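Long-range contact in bradavidin 2 (Bradyrhizobium japonicum, PDB 4GGZ), which binds biotin inside an eight-stranded avidin-type beta barrel: residues S74-V79 and T89-F94. Residues are numbered along the deposited sequence; the frame is centred on the assembly and turned at random.
Sequences SFTRWV and TSWTLF. With BTN (biotin), chain E.
Phe75 and Phe94, Arg77 and Thr92, and Val79 and Ser90 form the three hydrogen-bonded pairs of an antiparallel beta hairpin, two neighbouring strands of the avidin barrel. Each pair is closed by two backbone bonds, six in all, from Phe75 N to Phe94 O at 2.9 Å at one end to Ser90 N to Val79 O at the other. The non-hydrogen-bonded pairs, Thr76 with Leu93 and Trp78 with Trp91, send their side chains into the barrel, where biotin lies, and so illustrate how one hairpin can serve as both wall and binding surface.

Two tryptophans carry the hairpin's apolar contacts with the bicyclic head of biotin. That head meets the face of the Trp91 indole with one corner, BTN C6 lying 3.4 Å above the ring centre; a chi1 of 55° turns the indole to present this face to the ligand. Trp91 CB makes a CH-pi contact with Trp78, 3.8 Å from the centroid of its five-membered ring. The two indoles are oblique, their planes at 56°, and Trp78 CZ2 reaches the biotin sulfur, S1, at 3.5 Å. With Trp91 replaced by an alanine, C6 and C5 of biotin would probably lose the aromatic face they rest on. Buried Thr76 OG1 faces Leu93 CD1 and, at 3.4 Å, BTN S1, with no hydrogen-bond partner.

On the other face of the sheet, the Phe75 and Phe94 rings lie within 13° of parallel yet overlap little; Phe94 CB sits over one Phe75 face, toward its rim.

Hydrogen bonds mark the two ends of the site. Trp78 NE1 and Thr89 OG1 both bond to Asp109, the former to its carboxylate OD2, which also binds biotin, the latter to its backbone O. At the opposite end of the ligand, Ser74 OG donates a hydrogen bond of 2.7 Å to BTN O12 of the valerate carboxylate.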
loop_
_atom_site.group_PDB
_atom_site.type_symbol
_atom_site.label_atom_id
_atom_site.label_comp_id
_atom_site.label_asym_id
_atom_site.label_seq_id
_atom_site.Cartn_x
_atom_site.Cartn_y
_atom_site.Cartn_z
ATOM N N SER A 74 2.652 -12.790 -3.489
ATOM C CA SER A 74 2.034 -12.207 -2.300
ATOM C C SER A 74 1.212 -10.974 -2.671
ATOM O O SER A 74 1.363 -10.439 -3.780
ATOM C CB SER A 74 3.126 -11.868 -1.280
ATOM O OG SER A 74 3.921 -10.774 -1.711
ATOM N N PHE A 75 0.305 -10.576 -1.784
ATOM C CA PHE A 75 -0.334 -9.268 -1.870
ATOM C C PHE A 75 -0.536 -8.676 -0.483
ATOM O O PHE A 75 -0.609 -9.413 0.499
ATOM C CB PHE A 75 -1.665 -9.331 -2.659
ATOM C CG PHE A 75 -2.788 -10.080 -1.950
ATOM C CD1 PHE A 75 -3.699 -9.389 -1.166
ATOM C CD2 PHE A 75 -2.932 -11.475 -2.079
ATOM C CE1 PHE A 75 -4.737 -10.052 -0.521
ATOM C CE2 PHE A 75 -3.970 -12.129 -1.428
ATOM C CZ PHE A 75 -4.854 -11.412 -0.655
ATOM N N THR A 76 -0.642 -7.351 -0.406
ATOM C CA THR A 76 -0.892 -6.690 0.871
ATOM C C THR A 76 -2.134 -5.815 0.804
ATOM O O THR A 76 -2.352 -5.180 -0.210
ATOM C CB THR A 76 0.339 -5.854 1.238
ATOM O OG1 THR A 76 1.448 -6.743 1.366
ATOM C CG2 THR A 76 0.132 -5.085 2.560
ATOM N N ARG A 77 -2.949 -5.826 1.859
ATOM C CA ARG A 77 -4.085 -4.911 1.984
ATOM C C ARG A 77 -3.821 -3.947 3.134
ATOM O O ARG A 77 -3.659 -4.407 4.278
ATOM C CB ARG A 77 -5.357 -5.723 2.263
ATOM C CG ARG A 77 -6.632 -4.899 2.127
ATOM C CD ARG A 77 -7.859 -5.787 2.143
ATOM N NE ARG A 77 -9.063 -5.039 1.784
ATOM C CZ ARG A 77 -9.823 -4.395 2.659
ATOM N NH1 ARG A 77 -9.495 -4.380 3.945
ATOM N NH2 ARG A 77 -10.913 -3.757 2.249
ATOM N N TRP A 78 -3.746 -2.636 2.841
ATOM C CA TRP A 78 -3.700 -1.590 3.877
ATOM C C TRP A 78 -5.082 -1.020 4.173
ATOM O O TRP A 78 -5.898 -0.866 3.266
ATOM C CB TRP A 78 -2.839 -0.384 3.467
ATOM C CG TRP A 78 -1.355 -0.623 3.387
ATOM C CD1 TRP A 78 -0.391 -0.266 4.365
ATOM C CD2 TRP A 78 -0.632 -1.227 2.312
ATOM N NE1 TRP A 78 0.872 -0.607 3.897
ATOM C CE2 TRP A 78 0.751 -1.208 2.665
ATOM C CE3 TRP A 78 -1.014 -1.761 1.052
ATOM C CZ2 TRP A 78 1.769 -1.711 1.811
ATOM C CZ3 TRP A 78 0.030 -2.324 0.198
ATOM C CH2 TRP A 78 1.392 -2.261 0.589
ATOM N N VAL A 79 -5.341 -0.749 5.445
ATOM C CA VAL A 79 -6.568 -0.089 5.875
ATOM C C VAL A 79 -6.179 1.071 6.787
ATOM O O VAL A 79 -5.280 0.917 7.611
ATOM C CB VAL A 79 -7.521 -1.093 6.587
ATOM C CG1 VAL A 79 -6.805 -1.827 7.704
ATOM C CG2 VAL A 79 -8.772 -0.409 7.095
ATOM N N THR A 89 -1.933 3.568 8.982
ATOM C CA THR A 89 -2.579 2.356 8.478
ATOM C C THR A 89 -2.147 1.090 9.175
ATOM O O THR A 89 -1.135 1.049 9.912
ATOM C CB THR A 89 -2.268 2.104 6.975
ATOM O OG1 THR A 89 -0.868 1.832 6.797
ATOM C CG2 THR A 89 -2.677 3.274 6.090
ATOM N N SER A 90 -2.941 0.051 8.980
ATOM C CA SER A 90 -2.546 -1.306 9.341
ATOM C C SER A 90 -2.617 -2.125 8.076
ATOM O O SER A 90 -3.448 -1.814 7.192
ATOM C CB SER A 90 -3.506 -1.902 10.381
ATOM O OG SER A 90 -3.367 -1.241 11.621
ATOM N N TRP A 91 -1.799 -3.167 7.985
ATOM C CA TRP A 91 -1.780 -3.973 6.783
ATOM C C TRP A 91 -1.689 -5.454 7.117
ATOM O O TRP A 91 -1.179 -5.849 8.178
ATOM C CB TRP A 91 -0.625 -3.567 5.815
ATOM C CG TRP A 91 0.784 -3.578 6.467
ATOM C CD1 TRP A 91 1.437 -2.498 6.981
ATOM C CD2 TRP A 91 1.645 -4.720 6.694
ATOM N NE1 TRP A 91 2.654 -2.885 7.533
ATOM C CE2 TRP A 91 2.807 -4.240 7.370
ATOM C CE3 TRP A 91 1.546 -6.099 6.423
ATOM C CZ2 TRP A 91 3.860 -5.080 7.746
ATOM C CZ3 TRP A 91 2.599 -6.932 6.773
ATOM C CH2 TRP A 91 3.747 -6.415 7.456
ATOM N N THR A 92 -2.173 -6.246 6.168
ATOM C CA THR A 92 -1.979 -7.686 6.191
ATOM C C THR A 92 -1.379 -8.127 4.861
ATOM O O THR A 92 -1.854 -7.718 3.798
ATOM C CB THR A 92 -3.263 -8.486 6.594
ATOM O OG1 THR A 92 -3.050 -9.886 6.357
ATOM C CG2 THR A 92 -4.500 -8.027 5.836
ATOM N N LEU A 93 -0.320 -8.931 4.937
ATOM C CA LEU A 93 0.390 -9.414 3.751
ATOM C C LEU A 93 0.035 -10.880 3.644
ATOM O O LEU A 93 0.321 -11.642 4.565
ATOM C CB LEU A 93 1.914 -9.204 3.907
ATOM C CG LEU A 93 2.888 -9.901 2.939
ATOM C CD1 LEU A 93 2.849 -9.309 1.582
ATOM C CD2 LEU A 93 4.369 -9.849 3.442
ATOM N N PHE A 94 -0.657 -11.246 2.563
ATOM C CA PHE A 94 -1.058 -12.623 2.301
ATOM C C PHE A 94 -0.093 -13.207 1.318
ATOM O O PHE A 94 0.091 -12.674 0.215
ATOM C CB PHE A 94 -2.453 -12.650 1.677
ATOM C CG PHE A 94 -3.523 -11.975 2.524
ATOM C CD1 PHE A 94 -3.686 -10.581 2.488
ATOM C CD2 PHE A 94 -4.373 -12.723 3.313
ATOM C CE1 PHE A 94 -4.669 -9.955 3.237
ATOM C CE2 PHE A 94 -5.364 -12.106 4.075
ATOM C CZ PHE A 94 -5.522 -10.709 4.026
HETATM C C11 BTN E . 6.819 -9.587 -0.170
HETATM O O11 BTN E . 7.802 -9.514 0.642
HETATM O O12 BTN E . 6.139 -10.652 -0.224
HETATM C C10 BTN E . 6.447 -8.448 -1.096
HETATM C C9 BTN E . 6.759 -7.054 -0.531
HETATM C C8 BTN E . 5.910 -6.786 0.718
HETATM C C7 BTN E . 6.201 -5.388 1.310
HETATM C C2 BTN E . 5.339 -5.137 2.561
HETATM S S1 BTN E . 3.817 -4.487 2.212
HETATM C C6 BTN E . 3.600 -4.127 3.978
HETATM C C5 BTN E . 4.948 -3.590 4.461
HETATM N N1 BTN E . 5.050 -2.162 4.242
HETATM C C3 BTN E . 5.996 -1.900 3.338
HETATM O O3 BTN E . 6.309 -0.625 2.966
HETATM N N2 BTN E . 6.571 -2.981 2.863
HETATM C C4 BTN E . 5.993 -4.149 3.532
#